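PDB 3QPE: mandelate racemase/muconate lactonizing protein from Paenibacillus sp., which belongs to the enolase superfamily and binds D-galacturonic acid on one of two magnesium ions, probably acting on sugar acids through a metal-bound carboxylate. Local coordinates for residues D207-Y212 / L232-H237; A241-L246 / I259-G264; R26-G31 / Y136-H141; P129-S134 / F334-D339. All coordinates share one frame; numbering follows the deposited sequence.

Contact 1: D207-Y212 / L232-H237. With MG (magnesium ion), chain E; MG (magnesium ion), chain F; DGU (D-galacturonic acid), chain G.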
# COMPACT_ATOMS: atom_id res chain seq x y z
N ASP A 207 -11.66 -7.28 12.31
CA ASP A 207 -11.07 -6.89 11.03
C ASP A 207 -11.74 -5.61 10.56
O ASP A 207 -12.92 -5.60 10.24
CB ASP A 207 -11.20 -8.03 10.00
CG ASP A 207 -10.66 -7.66 8.63
OD1 ASP A 207 -10.23 -6.50 8.44
OD2 ASP A 207 -10.72 -8.53 7.73
N ALA A 208 -10.96 -4.53 10.54
CA ALA A 208 -11.53 -3.22 10.28
C ALA A 208 -11.56 -2.86 8.81
O ALA A 208 -12.18 -1.87 8.42
CB ALA A 208 -10.77 -2.13 11.08
N ASN A 209 -10.91 -3.66 7.98
CA ASN A 209 -10.75 -3.30 6.57
C ASN A 209 -10.35 -1.84 6.42
O ASN A 209 -10.87 -1.11 5.57
CB ASN A 209 -11.99 -3.64 5.74
CG ASN A 209 -12.20 -5.14 5.60
OD1 ASN A 209 -13.03 -5.72 6.30
ND2 ASN A 209 -11.44 -5.77 4.70
N ASN A 210 -9.40 -1.44 7.26
CA ASN A 210 -8.72 -0.16 7.15
C ASN A 210 -9.61 1.03 7.48
O ASN A 210 -9.24 2.18 7.25
CB ASN A 210 -8.09 -0.01 5.76
CG ASN A 210 -6.86 -0.88 5.59
OD1 ASN A 210 -6.23 -1.27 6.56
ND2 ASN A 210 -6.51 -1.20 4.35
N ALA A 211 -10.77 0.74 8.05
CA ALA A 211 -11.76 1.77 8.36
C ALA A 211 -11.45 2.62 9.60
O ALA A 211 -12.11 3.62 9.81
CB ALA A 211 -13.16 1.14 8.48
N TYR A 212 -10.47 2.24 10.41
CA TYR A 212 -10.15 3.02 11.61
C TYR A 212 -9.00 4.01 11.36
O TYR A 212 -8.41 4.02 10.29
CB TYR A 212 -9.76 2.10 12.79
CG TYR A 212 -10.89 1.31 13.39
CD1 TYR A 212 -12.20 1.69 13.20
CD2 TYR A 212 -10.64 0.19 14.18
CE1 TYR A 212 -13.24 0.97 13.75
CE2 TYR A 212 -11.67 -0.54 14.74
CZ TYR A 212 -12.98 -0.13 14.52
OH TYR A 212 -14.03 -0.82 15.07
N LEU A 232 -5.93 -8.18 15.89
CA LEU A 232 -6.49 -7.02 15.24
C LEU A 232 -5.96 -6.96 13.82
O LEU A 232 -4.76 -6.82 13.61
CB LEU A 232 -6.08 -5.75 16.00
CG LEU A 232 -6.46 -4.41 15.36
CD1 LEU A 232 -7.99 -4.19 15.26
CD2 LEU A 232 -5.78 -3.27 16.12
N GLU A 233 -6.88 -7.05 12.85
CA GLU A 233 -6.54 -7.16 11.44
C GLU A 233 -6.89 -5.89 10.66
O GLU A 233 -8.02 -5.42 10.72
CB GLU A 233 -7.26 -8.38 10.84
CG GLU A 233 -7.28 -8.44 9.32
CD GLU A 233 -7.72 -9.80 8.80
OE1 GLU A 233 -7.82 -10.76 9.58
OE2 GLU A 233 -7.93 -9.91 7.60
N GLU A 234 -5.92 -5.34 9.95
CA GLU A 234 -6.13 -4.15 9.12
C GLU A 234 -6.93 -3.02 9.81
O GLU A 234 -7.91 -2.53 9.26
CB GLU A 234 -6.79 -4.52 7.79
CG GLU A 234 -5.93 -5.43 6.91
CD GLU A 234 -6.17 -5.21 5.42
OE1 GLU A 234 -7.31 -5.36 4.93
OE2 GLU A 234 -5.22 -4.87 4.70
N ALA A 235 -6.48 -2.60 10.98
CA ALA A 235 -7.12 -1.46 11.65
C ALA A 235 -7.12 -0.26 10.70
O ALA A 235 -8.10 0.46 10.60
CB ALA A 235 -6.37 -1.12 12.94
N PHE A 236 -6.01 -0.07 10.00
CA PHE A 236 -5.81 1.05 9.09
C PHE A 236 -4.68 0.61 8.14
O PHE A 236 -3.97 -0.36 8.43
CB PHE A 236 -5.41 2.31 9.86
CG PHE A 236 -4.47 2.04 11.00
CD1 PHE A 236 -4.92 2.07 12.30
CD2 PHE A 236 -3.15 1.71 10.75
CE1 PHE A 236 -4.06 1.80 13.36
CE2 PHE A 236 -2.29 1.44 11.80
CZ PHE A 236 -2.74 1.48 13.10
N HIS A 237 -4.52 1.28 7.01
CA HIS A 237 -3.52 0.80 6.07
C HIS A 237 -2.15 0.77 6.76
O HIS A 237 -1.77 1.74 7.41
CB HIS A 237 -3.45 1.64 4.81
CG HIS A 237 -2.44 1.14 3.83
ND1 HIS A 237 -2.52 -0.13 3.29
CD2 HIS A 237 -1.30 1.69 3.35
CE1 HIS A 237 -1.49 -0.32 2.48
NE2 HIS A 237 -0.73 0.76 2.51
MG MG E . -9.13 -8.90 6.24
MG MG F . -3.31 -3.87 5.00
O1 DGU G . -12.58 -9.50 -1.06
O2 DGU G . -13.86 -7.63 0.62
O5 DGU G . -10.71 -8.63 4.49
O6B DGU G . -9.96 -10.92 5.89
C1 DGU G . -12.44 -9.53 0.17
C2 DGU G . -13.48 -8.91 1.14
C3 DGU G . -12.94 -8.75 2.57
C4 DGU G . -12.22 -10.00 3.13
C5 DGU G . -11.56 -9.79 4.50
C6 DGU G . -10.83 -11.06 5.01
O3 DGU G . -14.02 -8.41 3.45
O4 DGU G . -11.20 -10.41 2.23
O6A DGU G . -11.19 -12.14 4.49
O HOH W 1 -9.23 -4.04 3.90
O HOH W 2 -6.67 3.08 6.02
O HOH W 3 -3.97 -2.46 6.54
O HOH W 4 -3.88 -2.38 3.34
O HOH W 5 -8.79 -6.74 6.14
O HOH W 6 -2.26 -5.18 3.57
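D207 and E233 pair as parallel neighbours, their CA atoms 4.6 Å apart, at the ends of strands 204-207 and 229-233. A208 N extends the pairing by donating to E233 O at 3.1 Å. Past the strands, the type I' turn A208-A211 folds against residues 234-236, and two more backbone bonds fasten the turn and the residue after it: N210 N to E234 O at 2.7 Å and Y212 N to A235 O at 3.0 Å. The two acidic side chains leave the same face of the sheet. With CG anti to the backbone N in both (chi1 177° for D207, 166° for E233), their carboxylates stack with planes 25° apart, and D207 OD2 and E233 OE2 clasp one magnesium ion at 2.2 and 2.1 Å. The other oxygen of D207 takes the N-H of N209, closing an Asx turn that limits rotation of the carboxylate, while E233 OE1 forms a salt bridge with K168. N209 reaches on to the ligand, its ND2 donating to O5 of D-galacturonic acid at 3.0 Å, and a water links the same amide nitrogen to E234 OE1. E234 OE2 turns to the second magnesium ion, 2.2 Å away. E263 supplies the third protein ligand of the first ion, completing the carboxylate trio at the C-terminal ends of neighbouring barrel strands that characterises the enolase superfamily.

Contact 2: A241-L246 / I259-G264. With MG (magnesium ion), chain F; MG (magnesium ion), chain E; DGU (D-galacturonic acid), chain G.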
# COMPACT_ATOMS: atom_id res chain seq x y z
N ALA A 241 5.10 3.47 11.65
CA ALA A 241 5.15 4.37 12.79
C ALA A 241 3.87 4.25 13.62
O ALA A 241 3.91 4.35 14.84
CB ALA A 241 5.36 5.81 12.32
N LEU A 242 2.75 3.99 12.95
CA LEU A 242 1.50 3.83 13.67
C LEU A 242 1.46 2.49 14.41
O LEU A 242 1.03 2.44 15.55
CB LEU A 242 0.27 3.99 12.76
CG LEU A 242 0.11 5.36 12.09
CD1 LEU A 242 -1.10 5.39 11.20
CD2 LEU A 242 0.02 6.46 13.15
N TYR A 243 1.91 1.42 13.76
CA TYR A 243 1.92 0.12 14.43
C TYR A 243 2.93 0.07 15.57
O TYR A 243 2.72 -0.61 16.57
CB TYR A 243 2.16 -1.01 13.44
CG TYR A 243 0.91 -1.51 12.73
CD1 TYR A 243 -0.35 -1.44 13.33
CD2 TYR A 243 0.99 -2.03 11.45
CE1 TYR A 243 -1.50 -1.89 12.66
CE2 TYR A 243 -0.13 -2.50 10.78
CZ TYR A 243 -1.37 -2.43 11.39
OH TYR A 243 -2.45 -2.90 10.69
N GLU A 244 4.05 0.77 15.41
CA GLU A 244 4.99 0.94 16.52
C GLU A 244 4.29 1.59 17.72
O GLU A 244 4.33 1.07 18.84
CB GLU A 244 6.21 1.76 16.09
CG GLU A 244 7.26 1.83 17.19
CD GLU A 244 8.40 2.75 16.82
OE1 GLU A 244 8.23 3.61 15.92
OE2 GLU A 244 9.47 2.61 17.43
N ASP A 245 3.65 2.73 17.50
CA ASP A 245 2.86 3.36 18.56
C ASP A 245 1.85 2.37 19.17
O ASP A 245 1.75 2.26 20.39
CB ASP A 245 2.17 4.63 18.04
CG ASP A 245 1.30 5.32 19.10
OD1 ASP A 245 0.53 4.64 19.81
OD2 ASP A 245 1.38 6.56 19.22
N LEU A 246 1.11 1.65 18.32
CA LEU A 246 0.08 0.73 18.82
C LEU A 246 0.65 -0.42 19.65
O LEU A 246 0.13 -0.74 20.72
CB LEU A 246 -0.81 0.20 17.68
CG LEU A 246 -2.06 -0.59 18.08
CD1 LEU A 246 -2.97 0.22 19.00
CD2 LEU A 246 -2.83 -1.01 16.83
N ILE A 259 -1.09 -8.14 16.01
CA ILE A 259 -1.38 -7.29 14.87
C ILE A 259 -1.29 -8.12 13.59
O ILE A 259 -0.24 -8.68 13.28
CB ILE A 259 -0.39 -6.12 14.80
CG1 ILE A 259 -0.51 -5.27 16.07
CG2 ILE A 259 -0.64 -5.27 13.57
CD1 ILE A 259 -1.90 -4.79 16.31
N ALA A 260 -2.39 -8.19 12.85
CA ALA A 260 -2.44 -8.95 11.60
C ALA A 260 -2.64 -8.02 10.41
O ALA A 260 -3.40 -7.06 10.48
CB ALA A 260 -3.57 -9.98 11.67
N ASP A 261 -1.98 -8.31 9.30
CA ASP A 261 -2.08 -7.46 8.12
C ASP A 261 -1.48 -8.18 6.90
O ASP A 261 -0.90 -9.24 7.05
CB ASP A 261 -1.40 -6.12 8.37
CG ASP A 261 -2.12 -4.98 7.69
OD1 ASP A 261 -2.63 -5.21 6.57
OD2 ASP A 261 -2.20 -3.87 8.25
N GLY A 262 -1.66 -7.64 5.70
CA GLY A 262 -0.98 -8.15 4.52
C GLY A 262 -1.83 -8.51 3.31
O GLY A 262 -1.29 -8.77 2.24
N GLU A 263 -3.15 -8.54 3.45
CA GLU A 263 -4.00 -8.86 2.28
C GLU A 263 -4.01 -7.73 1.24
O GLU A 263 -3.66 -6.58 1.55
CB GLU A 263 -5.44 -9.20 2.72
CG GLU A 263 -6.28 -7.99 3.05
CD GLU A 263 -7.63 -8.38 3.62
OE1 GLU A 263 -8.66 -7.95 3.06
OE2 GLU A 263 -7.65 -9.13 4.62
N GLY A 264 -4.38 -8.07 0.01
CA GLY A 264 -4.51 -7.09 -1.06
C GLY A 264 -3.20 -6.42 -1.46
O GLY A 264 -2.16 -7.07 -1.53
MG MG F . -3.31 -3.87 5.00
MG MG E . -9.13 -8.90 6.24
O1 DGU G . -12.58 -9.50 -1.06
O2 DGU G . -13.86 -7.63 0.62
O5 DGU G . -10.71 -8.63 4.49
O6B DGU G . -9.96 -10.92 5.89
C1 DGU G . -12.44 -9.53 0.17
C2 DGU G . -13.48 -8.91 1.14
C3 DGU G . -12.94 -8.75 2.57
C4 DGU G . -12.22 -10.00 3.13
C5 DGU G . -11.56 -9.79 4.50
C6 DGU G . -10.83 -11.06 5.01
O3 DGU G . -14.02 -8.41 3.45
O4 DGU G . -11.20 -10.41 2.23
O6A DGU G . -11.19 -12.14 4.49
O HOH W 6 -2.26 -5.18 3.57
O HOH W 5 -8.79 -6.74 6.14
O HOH W 4 -3.88 -2.38 3.34
O HOH W 3 -3.97 -2.46 6.54
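Y243, on helix 240-253, reaches I259 and D261 of strand 258-261 with different parts of one phenol. Its ring lies on I259: the methyl CG2 sits over one face, 3.7 Å from the centroid and 14° off the ring normal, in a CH-pi contact. I259 can present that branch because CG2 is anti to its backbone N; CG1 departs another way, carrying CD1 to L246 CD2 at 3.9 Å. Beyond the ring, Y243 OH donates a short hydrogen bond of 2.6 Å to D261 OD2, arriving on the anti side of that oxygen and 23° out of the carboxylate plane. D261 is thereby held at both oxygens, since OD1 binds a magnesium ion at 2.2 Å and also accepts from G262 N at 2.8 Å through its anti lone pair. Y243 is thus a second-shell residue that orients a metal ligand. A phenylalanine in its place would probably keep the methyl-ring contact but leave D261 OD2 without this donor, letting the carboxylate turn more easily about its metal bond. E234 and E238 are the other protein ligands of this ion, whereas E263, two residues beyond D261, binds the other magnesium. Helix and strand run nearly antiparallel, their axes 11.3 Å apart, as expected of the helix packed on the outside of a beta-alpha-beta crossover in a TIM-type barrel.

Contact 3: R26-G31 / Y136-H141. With DGU (D-galacturonic acid), chain G.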
# COMPACT_ATOMS: atom_id res chain seq x y z
N ARG A 26 -22.41 -19.35 -0.98
CA ARG A 26 -22.11 -19.50 0.42
C ARG A 26 -23.42 -19.71 1.21
O ARG A 26 -24.49 -19.36 0.73
CB ARG A 26 -21.25 -18.35 0.97
CG ARG A 26 -21.88 -16.96 0.90
CD ARG A 26 -20.99 -15.91 1.61
NE ARG A 26 -19.59 -15.87 1.14
CZ ARG A 26 -19.16 -15.13 0.12
NH1 ARG A 26 -20.01 -14.39 -0.58
NH2 ARG A 26 -17.87 -15.14 -0.22
N ALA A 27 -23.31 -20.31 2.39
CA ALA A 27 -24.48 -20.72 3.16
C ALA A 27 -25.36 -19.54 3.59
O ALA A 27 -26.58 -19.63 3.60
CB ALA A 27 -24.04 -21.54 4.37
N ARG A 28 -24.72 -18.42 3.95
CA ARG A 28 -25.47 -17.23 4.34
C ARG A 28 -24.91 -16.04 3.57
O ARG A 28 -23.69 -15.89 3.43
CB ARG A 28 -25.33 -17.03 5.85
CG ARG A 28 -26.20 -15.92 6.43
CD ARG A 28 -25.94 -15.74 7.92
NE ARG A 28 -24.58 -15.29 8.18
CZ ARG A 28 -23.69 -15.96 8.90
NH1 ARG A 28 -24.01 -17.11 9.45
NH2 ARG A 28 -22.46 -15.46 9.08
N SER A 29 -25.79 -15.19 3.04
CA SER A 29 -25.33 -14.02 2.31
C SER A 29 -24.47 -13.09 3.20
O SER A 29 -24.81 -12.82 4.35
CB SER A 29 -26.52 -13.25 1.71
OG SER A 29 -26.07 -12.15 0.93
N ALA A 30 -23.36 -12.60 2.65
CA ALA A 30 -22.43 -11.75 3.40
C ALA A 30 -22.71 -10.29 3.08
O ALA A 30 -22.64 -9.88 1.92
CB ALA A 30 -20.97 -12.11 3.04
N GLY A 31 -23.01 -9.51 4.12
CA GLY A 31 -23.24 -8.09 3.94
C GLY A 31 -21.98 -7.28 3.68
O GLY A 31 -20.99 -7.79 3.17
N TYR A 136 -20.06 -10.49 8.71
CA TYR A 136 -20.00 -9.18 8.08
C TYR A 136 -20.94 -8.18 8.76
O TYR A 136 -21.43 -8.45 9.84
CB TYR A 136 -20.29 -9.33 6.57
CG TYR A 136 -19.03 -9.76 5.83
CD1 TYR A 136 -18.43 -10.98 6.09
CD2 TYR A 136 -18.44 -8.91 4.90
CE1 TYR A 136 -17.25 -11.36 5.42
CE2 TYR A 136 -17.26 -9.28 4.24
CZ TYR A 136 -16.68 -10.50 4.50
OH TYR A 136 -15.51 -10.85 3.84
N PHE A 137 -21.15 -7.01 8.13
CA PHE A 137 -22.07 -5.99 8.63
C PHE A 137 -23.48 -6.41 8.27
O PHE A 137 -24.14 -5.77 7.46
CB PHE A 137 -21.79 -4.62 7.99
CG PHE A 137 -20.46 -4.03 8.38
CD1 PHE A 137 -19.65 -4.68 9.29
CD2 PHE A 137 -20.04 -2.82 7.86
CE1 PHE A 137 -18.41 -4.14 9.69
CE2 PHE A 137 -18.79 -2.28 8.23
CZ PHE A 137 -18.00 -2.93 9.15
N ASP A 138 -23.92 -7.50 8.87
CA ASP A 138 -25.21 -8.08 8.52
C ASP A 138 -26.39 -7.42 9.23
O ASP A 138 -27.55 -7.81 9.05
CB ASP A 138 -25.16 -9.58 8.78
CG ASP A 138 -24.11 -10.26 7.90
OD1 ASP A 138 -24.03 -9.89 6.71
OD2 ASP A 138 -23.35 -11.12 8.40
N ASP A 139 -26.07 -6.38 10.00
CA ASP A 139 -27.02 -5.72 10.90
C ASP A 139 -27.37 -4.30 10.47
O ASP A 139 -28.01 -3.57 11.22
CB ASP A 139 -26.35 -5.62 12.25
CG ASP A 139 -24.98 -4.95 12.15
OD1 ASP A 139 -24.08 -5.54 11.50
OD2 ASP A 139 -24.82 -3.83 12.66
N LEU A 140 -26.94 -3.90 9.28
CA LEU A 140 -27.09 -2.49 8.90
C LEU A 140 -28.54 -2.06 8.71
O LEU A 140 -28.86 -0.89 8.88
CB LEU A 140 -26.27 -2.15 7.66
CG LEU A 140 -24.75 -2.06 7.89
CD1 LEU A 140 -24.10 -1.48 6.66
CD2 LEU A 140 -24.42 -1.23 9.14
N HIS A 141 -29.40 -3.01 8.36
CA HIS A 141 -30.83 -2.75 8.23
C HIS A 141 -31.50 -2.52 9.59
O HIS A 141 -32.66 -2.11 9.65
CB HIS A 141 -31.51 -3.90 7.50
CG HIS A 141 -31.42 -5.21 8.23
ND1 HIS A 141 -30.24 -5.93 8.32
CD2 HIS A 141 -32.35 -5.94 8.89
CE1 HIS A 141 -30.45 -7.03 9.01
NE2 HIS A 141 -31.73 -7.06 9.37
O1 DGU G . -12.58 -9.50 -1.06
O2 DGU G . -13.86 -7.63 0.62
O5 DGU G . -10.71 -8.63 4.49
O6B DGU G . -9.96 -10.92 5.89
C1 DGU G . -12.44 -9.53 0.17
C2 DGU G . -13.48 -8.91 1.14
C3 DGU G . -12.94 -8.75 2.57
C4 DGU G . -12.22 -10.00 3.13
C5 DGU G . -11.56 -9.79 4.50
C6 DGU G . -10.83 -11.06 5.01
O3 DGU G . -14.02 -8.41 3.45
O4 DGU G . -11.20 -10.41 2.23
O6A DGU G . -11.19 -12.14 4.49
O HOH W 7 -23.28 -13.11 6.54
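G31 and D138 meet where the end of strand 14-30, part of the antiparallel sheet outside the barrel, docks on the inverse gamma turn centred on F137, just beyond barrel strand 126-135. The close-packed half lies here. G31 N donates to D138 OD1 at 2.8 Å, nearly in line with that oxygen's C-O bond, and a CB on G31 would run into both D138 OD1 and F137 O, so the fit depends on glycine. Next to it, the methyl of A30 rests over one face of the Y136 ring, its CB 4.1 Å from CD1, while G31 O comes obliquely to within 3.3 Å of Y136 CD2. The other half, around R28 and S29, is looser and watery. R28 NE and D138 OD2 stand 4.4 Å apart, too far for a salt bridge, and a water spans them, accepting from NE and lying 2.7 Å from OD2; S29 O is also within its reach, with more acceptors around it than it has protons. The tip of R28 is occupied elsewhere, by Q158 and by S134 O. N33 and H39, following G31 in the chain, bind the ligand, and Y136 joins them: its OH is hydrogen-bonded to O3 of D-galacturonic acid at 2.9 Å.

Contact 4: P129-S134 / F334-D339. With DGU (D-galacturonic acid), chain G.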
# COMPACT_ATOMS: atom_id res chain seq x y z
N PRO A 129 -6.30 -25.66 13.00
CA PRO A 129 -7.22 -24.67 13.55
C PRO A 129 -7.87 -23.87 12.42
O PRO A 129 -7.23 -23.57 11.40
CB PRO A 129 -6.30 -23.79 14.41
CG PRO A 129 -5.20 -24.73 14.84
CD PRO A 129 -4.96 -25.56 13.59
N CYS A 130 -9.15 -23.58 12.59
CA CYS A 130 -9.85 -22.72 11.66
C CYS A 130 -10.72 -21.71 12.39
O CYS A 130 -10.98 -21.86 13.58
CB CYS A 130 -10.70 -23.55 10.69
SG CYS A 130 -12.10 -24.41 11.44
N TYR A 131 -11.20 -20.71 11.66
CA TYR A 131 -12.10 -19.73 12.24
C TYR A 131 -13.19 -19.29 11.27
O TYR A 131 -13.02 -19.36 10.04
CB TYR A 131 -11.32 -18.51 12.76
CG TYR A 131 -10.74 -17.62 11.69
CD1 TYR A 131 -11.52 -16.69 11.02
CD2 TYR A 131 -9.38 -17.69 11.37
CE1 TYR A 131 -10.97 -15.87 10.04
CE2 TYR A 131 -8.83 -16.86 10.40
CZ TYR A 131 -9.62 -15.97 9.74
OH TYR A 131 -9.07 -15.15 8.79
N ASP A 132 -14.31 -18.85 11.82
CA ASP A 132 -15.43 -18.43 11.02
C ASP A 132 -15.25 -16.98 10.58
O ASP A 132 -15.22 -16.07 11.41
CB ASP A 132 -16.72 -18.61 11.82
CG ASP A 132 -17.96 -18.29 11.04
OD1 ASP A 132 -17.87 -17.80 9.89
OD2 ASP A 132 -19.05 -18.51 11.61
N THR A 133 -15.14 -16.77 9.27
CA THR A 133 -14.81 -15.45 8.74
C THR A 133 -16.06 -14.72 8.23
O THR A 133 -15.97 -13.60 7.72
CB THR A 133 -13.74 -15.55 7.61
OG1 THR A 133 -13.12 -14.27 7.40
CG2 THR A 133 -14.35 -16.05 6.29
N SER A 134 -17.23 -15.32 8.42
CA SER A 134 -18.44 -14.85 7.72
C SER A 134 -19.27 -13.77 8.43
O SER A 134 -20.38 -13.46 8.00
CB SER A 134 -19.36 -16.04 7.40
OG SER A 134 -19.89 -16.59 8.61
N PHE A 334 -4.34 -20.15 11.31
CA PHE A 334 -5.69 -20.65 11.07
C PHE A 334 -5.99 -20.85 9.61
O PHE A 334 -5.48 -20.13 8.76
CB PHE A 334 -6.72 -19.61 11.53
CG PHE A 334 -6.89 -19.51 13.00
CD1 PHE A 334 -7.59 -20.48 13.69
CD2 PHE A 334 -6.40 -18.41 13.68
CE1 PHE A 334 -7.77 -20.38 15.05
CE2 PHE A 334 -6.59 -18.29 15.04
CZ PHE A 334 -7.27 -19.28 15.73
N VAL A 335 -6.89 -21.79 9.33
CA VAL A 335 -7.59 -21.80 8.06
C VAL A 335 -8.74 -20.79 8.13
O VAL A 335 -9.61 -20.89 9.00
CB VAL A 335 -8.14 -23.21 7.72
CG1 VAL A 335 -9.09 -23.15 6.54
CG2 VAL A 335 -6.99 -24.16 7.42
N GLU A 336 -8.74 -19.80 7.24
CA GLU A 336 -9.85 -18.86 7.19
C GLU A 336 -11.07 -19.53 6.52
O GLU A 336 -11.03 -19.85 5.33
CB GLU A 336 -9.47 -17.57 6.45
CG GLU A 336 -10.55 -16.49 6.53
CD GLU A 336 -10.12 -15.16 5.93
OE1 GLU A 336 -9.01 -15.08 5.38
OE2 GLU A 336 -10.91 -14.19 6.02
N TYR A 337 -12.15 -19.75 7.28
CA TYR A 337 -13.24 -20.61 6.78
C TYR A 337 -14.55 -19.89 6.40
O TYR A 337 -15.09 -19.10 7.18
CB TYR A 337 -13.51 -21.77 7.76
CG TYR A 337 -14.44 -22.81 7.19
CD1 TYR A 337 -15.81 -22.72 7.37
CD2 TYR A 337 -13.95 -23.87 6.43
CE1 TYR A 337 -16.67 -23.66 6.83
CE2 TYR A 337 -14.79 -24.82 5.89
CZ TYR A 337 -16.15 -24.70 6.09
OH TYR A 337 -17.01 -25.64 5.55
N ASP A 338 -15.02 -20.16 5.19
CA ASP A 338 -16.32 -19.70 4.69
C ASP A 338 -17.03 -20.96 4.23
O ASP A 338 -16.43 -21.79 3.54
CB ASP A 338 -16.10 -18.78 3.48
CG ASP A 338 -17.23 -17.80 3.25
OD1 ASP A 338 -18.13 -17.66 4.12
OD2 ASP A 338 -17.19 -17.13 2.19
N ASP A 339 -18.29 -21.13 4.61
CA ASP A 339 -19.04 -22.33 4.27
C ASP A 339 -19.64 -22.18 2.88
O ASP A 339 -20.69 -21.55 2.69
CB ASP A 339 -20.17 -22.56 5.28
CG ASP A 339 -20.85 -23.92 5.12
OD1 ASP A 339 -20.66 -24.59 4.08
OD2 ASP A 339 -21.56 -24.34 6.06
O1 DGU G . -12.58 -9.50 -1.06
O2 DGU G . -13.86 -7.63 0.62
O5 DGU G . -10.71 -8.63 4.49
O6B DGU G . -9.96 -10.92 5.89
C1 DGU G . -12.44 -9.53 0.17
C2 DGU G . -13.48 -8.91 1.14
C3 DGU G . -12.94 -8.75 2.57
C4 DGU G . -12.22 -10.00 3.13
C5 DGU G . -11.56 -9.79 4.50
C6 DGU G . -10.83 -11.06 5.01
O3 DGU G . -14.02 -8.41 3.45
O4 DGU G . -11.20 -10.41 2.23
O6A DGU G . -11.19 -12.14 4.49
O HOH W 8 -17.91 -19.62 7.86
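E336 OE2 is gripped by T133 OG1, whose hydroxyl donates at 2.6 Å into the anti lone pair of that oxygen, and by K168 NZ in a salt bridge; O6A of D-galacturonic acid also lies 2.6 Å away. The residues sit where strand 126-135 pairs in parallel with strand 335-337, the first-to-last strand junction that closes a TIM-type barrel. Four backbone bonds sew it shut, from V335 N to P129 O at 2.8 Å through to T133 N donating to Y337 O. On the face with E336, the Y131 ring covers E336 CA, 4.1 Å from its centroid, and turns its edge to the face of F334 in an offset edge-to-face pair with planes 87° apart. Y131 reaches both because CG stands between the backbone N and the carbonyl carbon (chi1 71°). Its hydroxyl is bonded to K168. An alanine at E336 would probably leave T133 OG1 and K168 without their shared acceptor and open a gap beside Y131 OH. D132 OD1, on the opposite face, accepts from S134 OG at 2.7 Å, from S134 N in an Asx turn, and from a water whose other bond goes to Y337 O at 2.9 Å.

D-galacturonic acid ties the four contacts together, each supplying a side chain that touches it. Contacts 1 and 2 are the closest pair, centres 9 Å apart, on adjacent barrel strands; they share both magnesium ions, and the F236 and Y243 rings meet at 3.5 Å between F236 CE2 and Y243 CE1. Contact 4 lies about 18 Å from contact 1, centre to centre, in the same barrel sheet, and faces the carboxylate end of the ligand. Contact 3 lies farthest from contact 2, centres about 26 Å apart, yet its Y136 side chain comes to about 7 Å from a magnesium ion; it is fastened to contact 4 by the salt bridge R26 NE to D338 OD2, 2.9 Å.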